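Local atomic coordinates of conserved protein (Methanothermobacter thermautotrophicus, PDB entry 1I36), a protein that is of unknown function but binds NADP and structurally resembles the 3-hydroxyacid dehydrogenases, so it may be an oxidoreductase. Residues R18-V24 with R140-N144; P58-V64 with G82-N88; A73-H79 with A98-K104. The protein carries 1 engineered substitution. Residues are numbered along the deposited sequence.

How the contacts relate
All three contacts lie in the N-terminal NADP-binding Rossmann domain. Contact 2 pairs the neighbouring parallel strands 59-62 and 83-86 inside the sheet. The residues just after both strands line the NADP pocket. Contact 3 lies next to it, with centres about 11 Å apart. It joins helix 69-77, the crossover between those two strands, to the end of helix 92-101. Y84 of contact 2 packs directly on A73, A76 and I102 of contact 3. Along the chain their segments alternate. Contact 1 joins the end of helix 10-21 to the loop before strand 144-147, and both other contacts are nested inside the loop it closes. Its centre is about 16 Å from that of contact 2 and about 26 Å from that of contact 3.

Contact 1 of 3, residues R18-V24 with R140-N144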
# COMPACT_ATOMS: atom_id res chain seq x y z
N ARG A 18 12.75 -10.14 31.70
CA ARG A 18 12.97 -11.37 30.93
C ARG A 18 14.38 -11.90 31.17
O ARG A 18 14.58 -13.10 31.43
CB ARG A 18 12.75 -11.11 29.43
CG ARG A 18 13.07 -12.29 28.50
CD ARG A 18 12.31 -13.56 28.89
NE ARG A 18 10.86 -13.39 28.81
CZ ARG A 18 10.17 -13.39 27.67
NH1 ARG A 18 10.80 -13.53 26.51
NH2 ARG A 18 8.84 -13.34 27.70
N LEU A 19 15.36 -11.02 31.07
CA LEU A 19 16.76 -11.38 31.28
C LEU A 19 17.00 -11.94 32.70
O LEU A 19 17.72 -12.92 32.88
CB LEU A 19 17.66 -10.15 31.05
CG LEU A 19 17.68 -9.54 29.64
CD1 LEU A 19 18.46 -8.25 29.65
CD2 LEU A 19 18.33 -10.52 28.65
N ARG A 20 16.42 -11.28 33.69
CA ARG A 20 16.58 -11.71 35.08
C ARG A 20 16.02 -13.13 35.31
O ARG A 20 16.65 -13.94 35.96
CB ARG A 20 15.91 -10.70 36.01
CG ARG A 20 16.31 -10.88 37.45
CD ARG A 20 15.77 -9.77 38.34
NE ARG A 20 16.32 -9.88 39.69
CZ ARG A 20 15.87 -10.72 40.61
NH1 ARG A 20 14.84 -11.53 40.35
NH2 ARG A 20 16.50 -10.82 41.77
N SER A 21 14.86 -13.41 34.73
CA SER A 21 14.22 -14.72 34.86
C SER A 21 15.09 -15.81 34.21
O SER A 21 14.95 -16.99 34.53
CB SER A 21 12.83 -14.70 34.22
OG SER A 21 12.91 -14.57 32.80
N ARG A 22 16.01 -15.41 33.33
CA ARG A 22 16.87 -16.39 32.68
C ARG A 22 18.26 -16.43 33.29
O ARG A 22 19.19 -16.99 32.70
CB ARG A 22 16.95 -16.16 31.17
CG ARG A 22 15.59 -16.16 30.47
CD ARG A 22 14.82 -17.44 30.71
NE ARG A 22 13.51 -17.37 30.09
CZ ARG A 22 13.25 -17.72 28.84
NH1 ARG A 22 14.22 -18.19 28.06
NH2 ARG A 22 12.02 -17.60 28.37
N GLY A 23 18.40 -15.83 34.47
CA GLY A 23 19.67 -15.86 35.20
C GLY A 23 20.69 -14.76 34.99
O GLY A 23 21.82 -14.85 35.47
N VAL A 24 20.30 -13.69 34.30
CA VAL A 24 21.23 -12.60 34.04
C VAL A 24 21.15 -11.57 35.15
O VAL A 24 20.07 -11.26 35.61
CB VAL A 24 20.89 -11.92 32.67
CG1 VAL A 24 21.75 -10.68 32.41
CG2 VAL A 24 21.03 -12.93 31.57
N ARG A 140 19.92 -15.94 24.03
CA ARG A 140 20.11 -17.11 24.89
C ARG A 140 19.38 -16.89 26.19
O ARG A 140 19.08 -17.85 26.90
CB ARG A 140 21.59 -17.31 25.23
CG ARG A 140 22.48 -17.41 24.03
CD ARG A 140 23.94 -17.35 24.45
NE ARG A 140 24.80 -17.36 23.27
CZ ARG A 140 26.13 -17.31 23.32
NH1 ARG A 140 26.75 -17.22 24.50
NH2 ARG A 140 26.84 -17.36 22.20
N TYR A 141 19.12 -15.62 26.50
CA TYR A 141 18.45 -15.26 27.74
C TYR A 141 17.01 -14.73 27.59
O TYR A 141 16.55 -13.93 28.40
CB TYR A 141 19.32 -14.31 28.56
CG TYR A 141 20.70 -14.87 28.82
CD1 TYR A 141 20.89 -15.95 29.68
CD2 TYR A 141 21.81 -14.36 28.17
CE1 TYR A 141 22.15 -16.51 29.88
CE2 TYR A 141 23.08 -14.90 28.37
CZ TYR A 141 23.24 -15.98 29.23
OH TYR A 141 24.48 -16.52 29.43
N GLY A 142 16.31 -15.21 26.57
CA GLY A 142 14.91 -14.85 26.39
C GLY A 142 14.53 -13.72 25.46
O GLY A 142 13.34 -13.42 25.36
N LEU A 143 15.49 -13.09 24.79
CA LEU A 143 15.15 -11.99 23.92
C LEU A 143 14.94 -12.50 22.49
O LEU A 143 15.23 -13.67 22.20
CB LEU A 143 16.21 -10.85 24.00
CG LEU A 143 16.35 -10.24 25.41
CD1 LEU A 143 17.19 -8.94 25.36
CD2 LEU A 143 14.98 -9.93 25.99
N ASN A 144 14.47 -11.63 21.60
CA ASN A 144 14.17 -12.02 20.23
C ASN A 144 14.83 -11.02 19.29
O ASN A 144 14.15 -10.25 18.62
CB ASN A 144 12.63 -11.98 20.07
CG ASN A 144 12.15 -12.42 18.71
OD1 ASN A 144 12.90 -12.99 17.91
ND2 ASN A 144 10.86 -12.21 18.46
O HOH W 1 16.88 -18.63 28.52
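The apolar part of this contact is built around Y141 and L143. V24 CG2 sits over the face of the Y141 ring, 3.7 Å from its centroid, in a CH-pi contact. L19 CD2 fills the space beside it, 3.9 Å from Y141 CB and 3.8 Å from L143 CG. L19 and V24 also touch strand 2-6, so this small cluster extends into the Rossmann core. R18 adds its aliphatic portion, with CG 3.9 Å from L143 CD2. R22 CG makes a close van der Waals contact with Y141 O at 3.2 Å.

The 18-24 segment is the end of helix 10-21. It closes with a Schellman motif: V24 N bonds to L19 O at 3.0 Å, and G23 N bonds to R20 O at 3.0 Å. G23 is the C-prime residue and has positive phi. The chain then turns toward strand 25-28. The loop opposite has its own glycine, G142, also with positive phi. A CB on G142 would run into R18 CD, so the close approach of helix and loop depends on the missing side chain.

The polar contacts are made by two arginines. R18 NH1 donates to G142 O at 2.8 Å, with the carbonyl near the guanidinium plane. R18 NH1 also forms a salt bridge with D122. R22 lies across the loop, with one guanidinium face over G142 CA. A water bridges the segments here: it accepts from R22 NH1 at 2.7 Å and donates to R140 O at 2.8 Å. Y141 O is buried with no hydrogen-bond partner in the model.

Contact 2 of 3, residues P58-V64 with G82-N88; sequences PVVISAV and GIYVDIN. With NAP (NADP nicotinamide-adenine-dinucleotide phosphate), chain C.
I61 and V85 form the apolar centre: I61 CG1 (chi1 m) lies 4.0 Å from V85 CB (chi1 t). V59 CG1 to V85 CG2 (4.1 Å) extends this face; just beyond the strands A63 CB meets I87 CG2 (3.8 Å). On the other face V60 CG1 lies 4.0 Å from Y84 CD2.

Strands 59-62 and 83-86 are parallel, axes 4.6 Å apart at 21°, pairing V59-I83, V60-Y84, I61-V85 and S62-D86. The ladder runs I83 N to P58 O (2.9 Å), V60 N to I83 O, V85 N to V60 O, S62 N to V85 O (all 2.8 Å), I87 N to S62 O (3.2 Å). Helix 69-77 connects them, a Rossmann beta-alpha-beta unit.

At the polar edge D86 OD1 accepts from N88 N (2.9 Å), an Asx turn. N88 (chi1 m) OD1 accepts weakly from V64 N (2.8 Å) and from NADP O3D (2.9 Å). N88 ND2 to S62 OG (3.1 Å), with weak bonds to D86, is consistent with orienting OD1 toward that ribose hydroxyl.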
# COMPACT_ATOMS: atom_id res chain seq x y z
N PRO A 58 29.40 -5.47 30.43
CA PRO A 58 29.76 -5.81 29.05
C PRO A 58 28.68 -5.42 28.02
O PRO A 58 28.98 -5.27 26.83
CB PRO A 58 30.01 -7.32 29.12
CG PRO A 58 29.14 -7.76 30.25
CD PRO A 58 29.36 -6.68 31.27
N VAL A 59 27.45 -5.21 28.50
CA VAL A 59 26.33 -4.78 27.67
C VAL A 59 25.59 -3.69 28.45
O VAL A 59 25.12 -3.91 29.57
CB VAL A 59 25.33 -5.93 27.31
CG1 VAL A 59 24.21 -5.37 26.38
CG2 VAL A 59 26.07 -7.09 26.56
N VAL A 60 25.51 -2.51 27.84
CA VAL A 60 24.85 -1.36 28.43
C VAL A 60 23.74 -0.96 27.46
O VAL A 60 24.01 -0.68 26.29
CB VAL A 60 25.82 -0.19 28.54
CG1 VAL A 60 25.08 1.04 29.12
CG2 VAL A 60 27.02 -0.59 29.47
N ILE A 61 22.49 -0.97 27.92
CA ILE A 61 21.36 -0.61 27.06
C ILE A 61 20.79 0.74 27.50
O ILE A 61 20.46 0.93 28.67
CB ILE A 61 20.23 -1.69 27.15
CG1 ILE A 61 20.73 -3.06 26.62
CG2 ILE A 61 19.01 -1.24 26.35
CD1 ILE A 61 19.78 -4.21 26.90
N SER A 62 20.68 1.65 26.54
CA SER A 62 20.14 2.99 26.76
C SER A 62 18.68 2.97 26.30
O SER A 62 18.41 2.84 25.11
CB SER A 62 20.91 4.01 25.90
OG SER A 62 20.30 5.29 25.99
N ALA A 63 17.76 3.09 27.24
CA ALA A 63 16.33 3.07 26.97
C ALA A 63 15.73 4.25 27.74
O ALA A 63 15.06 4.07 28.77
CB ALA A 63 15.73 1.75 27.44
N VAL A 64 16.13 5.45 27.34
CA VAL A 64 15.67 6.67 28.00
C VAL A 64 14.60 7.29 27.11
O VAL A 64 13.72 6.57 26.65
CB VAL A 64 16.88 7.63 28.20
CG1 VAL A 64 17.80 7.04 29.26
CG2 VAL A 64 17.67 7.80 26.89
N GLY A 82 32.44 -1.98 26.70
CA GLY A 82 31.74 -3.14 26.16
C GLY A 82 30.88 -2.66 25.00
O GLY A 82 31.30 -1.80 24.19
N ILE A 83 29.66 -3.20 24.91
CA ILE A 83 28.72 -2.80 23.86
C ILE A 83 27.64 -1.88 24.43
O ILE A 83 27.10 -2.11 25.51
CB ILE A 83 28.07 -4.03 23.22
CG1 ILE A 83 29.12 -4.74 22.38
CG2 ILE A 83 26.93 -3.66 22.30
CD1 ILE A 83 28.73 -6.13 22.11
N TYR A 84 27.38 -0.80 23.71
CA TYR A 84 26.37 0.18 24.07
C TYR A 84 25.23 0.02 23.03
O TYR A 84 25.44 0.16 21.83
CB TYR A 84 26.97 1.58 23.97
CG TYR A 84 26.03 2.67 24.46
CD1 TYR A 84 25.17 3.32 23.57
CD2 TYR A 84 26.04 3.08 25.78
CE1 TYR A 84 24.36 4.38 23.98
CE2 TYR A 84 25.25 4.12 26.22
CZ TYR A 84 24.41 4.78 25.31
OH TYR A 84 23.64 5.82 25.73
N VAL A 85 24.07 -0.38 23.53
CA VAL A 85 22.89 -0.63 22.72
C VAL A 85 21.88 0.49 22.87
O VAL A 85 21.31 0.68 23.94
CB VAL A 85 22.26 -1.97 23.14
CG1 VAL A 85 21.14 -2.36 22.19
CG2 VAL A 85 23.35 -3.06 23.15
N ASP A 86 21.71 1.27 21.82
CA ASP A 86 20.76 2.37 21.86
C ASP A 86 19.43 1.90 21.26
O ASP A 86 19.35 1.56 20.07
CB ASP A 86 21.32 3.60 21.14
CG ASP A 86 20.46 4.85 21.37
OD1 ASP A 86 19.25 4.83 21.04
OD2 ASP A 86 20.97 5.84 21.90
N ILE A 87 18.39 1.93 22.08
CA ILE A 87 17.09 1.46 21.64
C ILE A 87 16.07 2.60 21.62
O ILE A 87 14.88 2.38 21.45
CB ILE A 87 16.64 0.25 22.50
CG1 ILE A 87 15.66 -0.63 21.73
CG2 ILE A 87 16.07 0.71 23.85
CD1 ILE A 87 15.50 -2.04 22.36
N ASN A 88 16.56 3.83 21.65
CA ASN A 88 15.68 5.00 21.65
C ASN A 88 15.09 5.33 20.28
O ASN A 88 15.70 5.08 19.23
CB ASN A 88 16.39 6.21 22.23
CG ASN A 88 16.94 5.96 23.62
OD1 ASN A 88 16.20 5.82 24.57
ND2 ASN A 88 18.27 5.89 23.72
PA NAP C . 9.54 5.59 29.79
O1A NAP C . 9.51 6.84 29.06
O2A NAP C . 8.74 4.38 29.81
O5B NAP C . 11.08 5.26 30.34
C5B NAP C . 12.38 6.08 30.12
C4B NAP C . 12.82 6.10 31.51
O4B NAP C . 14.22 6.87 31.21
C3B NAP C . 12.67 6.98 32.37
O3B NAP C . 12.34 5.89 33.13
C2B NAP C . 13.37 8.00 33.17
O2B NAP C . 13.61 8.17 34.40
C1B NAP C . 14.50 7.74 32.37
N9A NAP C . 15.20 8.98 31.99
C8A NAP C . 14.88 10.24 31.49
N7A NAP C . 15.94 11.01 31.40
C5A NAP C . 17.00 10.25 31.85
C6A NAP C . 18.40 10.51 32.00
N6A NAP C . 18.94 11.69 31.69
N1A NAP C . 19.21 9.49 32.49
C2A NAP C . 18.68 8.28 32.82
N3A NAP C . 17.37 7.97 32.71
C4A NAP C . 16.58 9.01 32.20
O3 NAP C . 9.99 5.17 28.24
PN NAP C . 9.99 3.72 27.35
O1N NAP C . 8.59 3.47 26.85
O2N NAP C . 10.59 2.76 28.28
O5D NAP C . 10.95 3.80 26.10
C5D NAP C . 12.38 4.00 26.26
C4D NAP C . 12.98 4.28 24.89
O4D NAP C . 12.71 3.28 23.85
C3D NAP C . 12.51 5.61 24.25
O3D NAP C . 13.55 6.36 23.54
C2D NAP C . 11.41 5.24 23.31
O2D NAP C . 11.22 6.15 22.27
C1D NAP C . 11.85 3.83 22.85
N1N NAP C . 10.74 2.95 22.43
C2N NAP C . 9.72 2.63 23.33
C3N NAP C . 8.69 1.76 22.82
C7N NAP C . 7.57 1.33 23.65
O7N NAP C . 6.70 0.57 23.20
N7N NAP C . 7.44 1.74 24.94
C4N NAP C . 8.77 1.30 21.49
C5N NAP C . 9.77 1.63 20.64
C6N NAP C . 10.75 2.46 21.11
P2B NAP C . 12.50 9.16 35.13
O1X NAP C . 11.19 8.43 35.27
O2X NAP C . 13.17 9.38 36.38
O3X NAP C . 12.33 10.29 34.25

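Contact 3 of 3, residues A73-H79 with A98-K104; sequences ARRAGRH and ASSLIEK
L101 lays CD2 over one face of the R74 guanidinium, 3.5 Å from R74 CZ. R74 folds over it with chi1 t, chi2 p and chi3 p; L101 has chi1 m and chi2 t. Nearby, A73 CB meets L101 CB at 4.0 Å and A98 CB at 4.1 Å. I102 (m, m) turns CD1 inward, 3.6 Å from A73 O and 3.7 Å from G77 CA.

Both segments start helical and then leave the helix. The nearest CA pairs are A73 with A98 (5.8 Å), R74 with L101 (5.3 Å) and G77 with I102 (3.9 Å). I102, phi -90 and psi 80, is the centre of an inverse gamma turn. The tight G77 approach includes a CA-H...O contact from G77 CA to L101 O at 3.1 Å. A CB on G77 would clash with that oxygen.

K104 NZ donates to R78 O at 2.7 Å. Waters bridge the two segments at the solvent edge. One donates to R74 O (2.7 Å) and L101 O (2.8 Å). Another links R74 NH1 (3.0 Å) to E103 OE2 (3.2 Å). A third links G77 O (2.8 Å) to K104 N (2.9 Å).

This is packing of two successive crossover helices of the Rossmann domain. A73, A76 and I102 rest on Y84 of strand 83-86, A98 and I102 touch F107 of strand 106-112, and R75 reaches helix 51-55 and NADP.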
# COMPACT_ATOMS: atom_id res chain seq x y z
N ALA A 73 24.40 9.19 25.82
CA ALA A 73 25.56 8.61 25.14
C ALA A 73 26.85 9.38 25.46
O ALA A 73 27.93 8.78 25.57
CB ALA A 73 25.32 8.58 23.61
N ARG A 74 26.77 10.72 25.47
CA ARG A 74 27.94 11.53 25.79
C ARG A 74 28.46 11.09 27.17
O ARG A 74 29.64 10.78 27.30
CB ARG A 74 27.55 13.04 25.82
CG ARG A 74 28.65 13.96 26.44
CD ARG A 74 29.87 14.06 25.56
NE ARG A 74 29.63 14.94 24.42
CZ ARG A 74 30.55 15.27 23.52
NH1 ARG A 74 31.79 14.80 23.61
NH2 ARG A 74 30.24 16.10 22.54
N ARG A 75 27.58 10.97 28.16
CA ARG A 75 28.01 10.55 29.50
C ARG A 75 28.55 9.13 29.56
O ARG A 75 29.58 8.87 30.18
CB ARG A 75 26.87 10.67 30.51
CG ARG A 75 26.54 12.10 30.89
CD ARG A 75 25.49 12.14 31.99
NE ARG A 75 24.19 11.74 31.50
CZ ARG A 75 23.34 12.55 30.86
NH1 ARG A 75 23.65 13.81 30.63
NH2 ARG A 75 22.19 12.07 30.39
N ALA A 76 27.84 8.20 28.93
CA ALA A 76 28.27 6.81 28.94
C ALA A 76 29.55 6.59 28.11
O ALA A 76 30.44 5.82 28.50
CB ALA A 76 27.13 5.94 28.42
N GLY A 77 29.68 7.34 27.03
CA GLY A 77 30.83 7.19 26.14
C GLY A 77 32.22 7.43 26.72
O GLY A 77 33.22 7.06 26.10
N ARG A 78 32.28 8.14 27.84
CA ARG A 78 33.56 8.40 28.50
C ARG A 78 34.01 7.15 29.25
O ARG A 78 35.17 7.06 29.66
CB ARG A 78 33.40 9.53 29.53
CG ARG A 78 33.25 10.90 28.94
CD ARG A 78 32.91 11.93 30.01
NE ARG A 78 32.51 13.14 29.32
CZ ARG A 78 31.38 13.79 29.54
NH1 ARG A 78 30.50 13.37 30.45
NH2 ARG A 78 31.09 14.82 28.76
N HIS A 79 33.10 6.19 29.45
CA HIS A 79 33.40 5.00 30.22
C HIS A 79 33.19 3.62 29.58
O HIS A 79 33.98 2.70 29.80
CB HIS A 79 32.60 5.05 31.52
CG HIS A 79 32.86 6.28 32.34
ND1 HIS A 79 32.07 7.41 32.27
CD2 HIS A 79 33.83 6.57 33.25
CE1 HIS A 79 32.53 8.33 33.10
NE2 HIS A 79 33.60 7.85 33.70
N ALA A 98 25.18 9.45 18.05
CA ALA A 98 25.29 8.80 19.36
C ALA A 98 26.42 7.76 19.29
O ALA A 98 27.19 7.61 20.24
CB ALA A 98 23.98 8.13 19.76
N SER A 99 26.54 7.08 18.16
CA SER A 99 27.63 6.12 17.94
C SER A 99 29.00 6.80 18.09
O SER A 99 29.91 6.25 18.71
CB SER A 99 27.57 5.54 16.54
OG SER A 99 28.46 4.44 16.47
N SER A 100 29.16 7.99 17.51
CA SER A 100 30.44 8.69 17.61
C SER A 100 30.82 9.07 19.04
O SER A 100 32.00 9.28 19.33
CB SER A 100 30.47 9.90 16.68
OG SER A 100 29.60 10.91 17.16
N LEU A 101 29.83 9.13 19.93
CA LEU A 101 30.03 9.46 21.35
C LEU A 101 30.53 8.28 22.19
O LEU A 101 31.03 8.46 23.30
CB LEU A 101 28.71 10.00 21.93
CG LEU A 101 28.40 11.39 21.35
CD1 LEU A 101 27.00 11.88 21.85
CD2 LEU A 101 29.50 12.38 21.78
N ILE A 102 30.33 7.07 21.72
CA ILE A 102 30.82 5.87 22.43
C ILE A 102 32.25 5.67 21.83
O ILE A 102 32.46 4.90 20.90
CB ILE A 102 29.89 4.64 22.15
CG1 ILE A 102 28.45 4.98 22.60
CG2 ILE A 102 30.45 3.34 22.82
CD1 ILE A 102 28.31 5.56 24.02
N GLU A 103 33.20 6.44 22.33
CA GLU A 103 34.58 6.43 21.82
C GLU A 103 35.46 5.21 22.10
O GLU A 103 36.38 4.92 21.34
CB GLU A 103 35.29 7.71 22.30
CG GLU A 103 34.59 8.96 21.79
CD GLU A 103 34.98 10.25 22.52
OE1 GLU A 103 35.73 10.19 23.54
OE2 GLU A 103 34.50 11.33 22.08
N LYS A 104 35.13 4.47 23.14
CA LYS A 104 35.92 3.32 23.53
C LYS A 104 35.15 2.01 23.53
O LYS A 104 35.65 1.00 24.00
CB LYS A 104 36.43 3.52 24.95
CG LYS A 104 37.27 4.74 25.15
CD LYS A 104 37.92 4.68 26.52
CE LYS A 104 36.99 5.14 27.63
NZ LYS A 104 37.17 6.62 27.84
O HOH W 2 31.35 10.47 25.21
O HOH W 3 33.16 12.36 24.81
O HOH W 4 33.01 4.49 25.08
O HOH W 5 35.71 9.07 26.08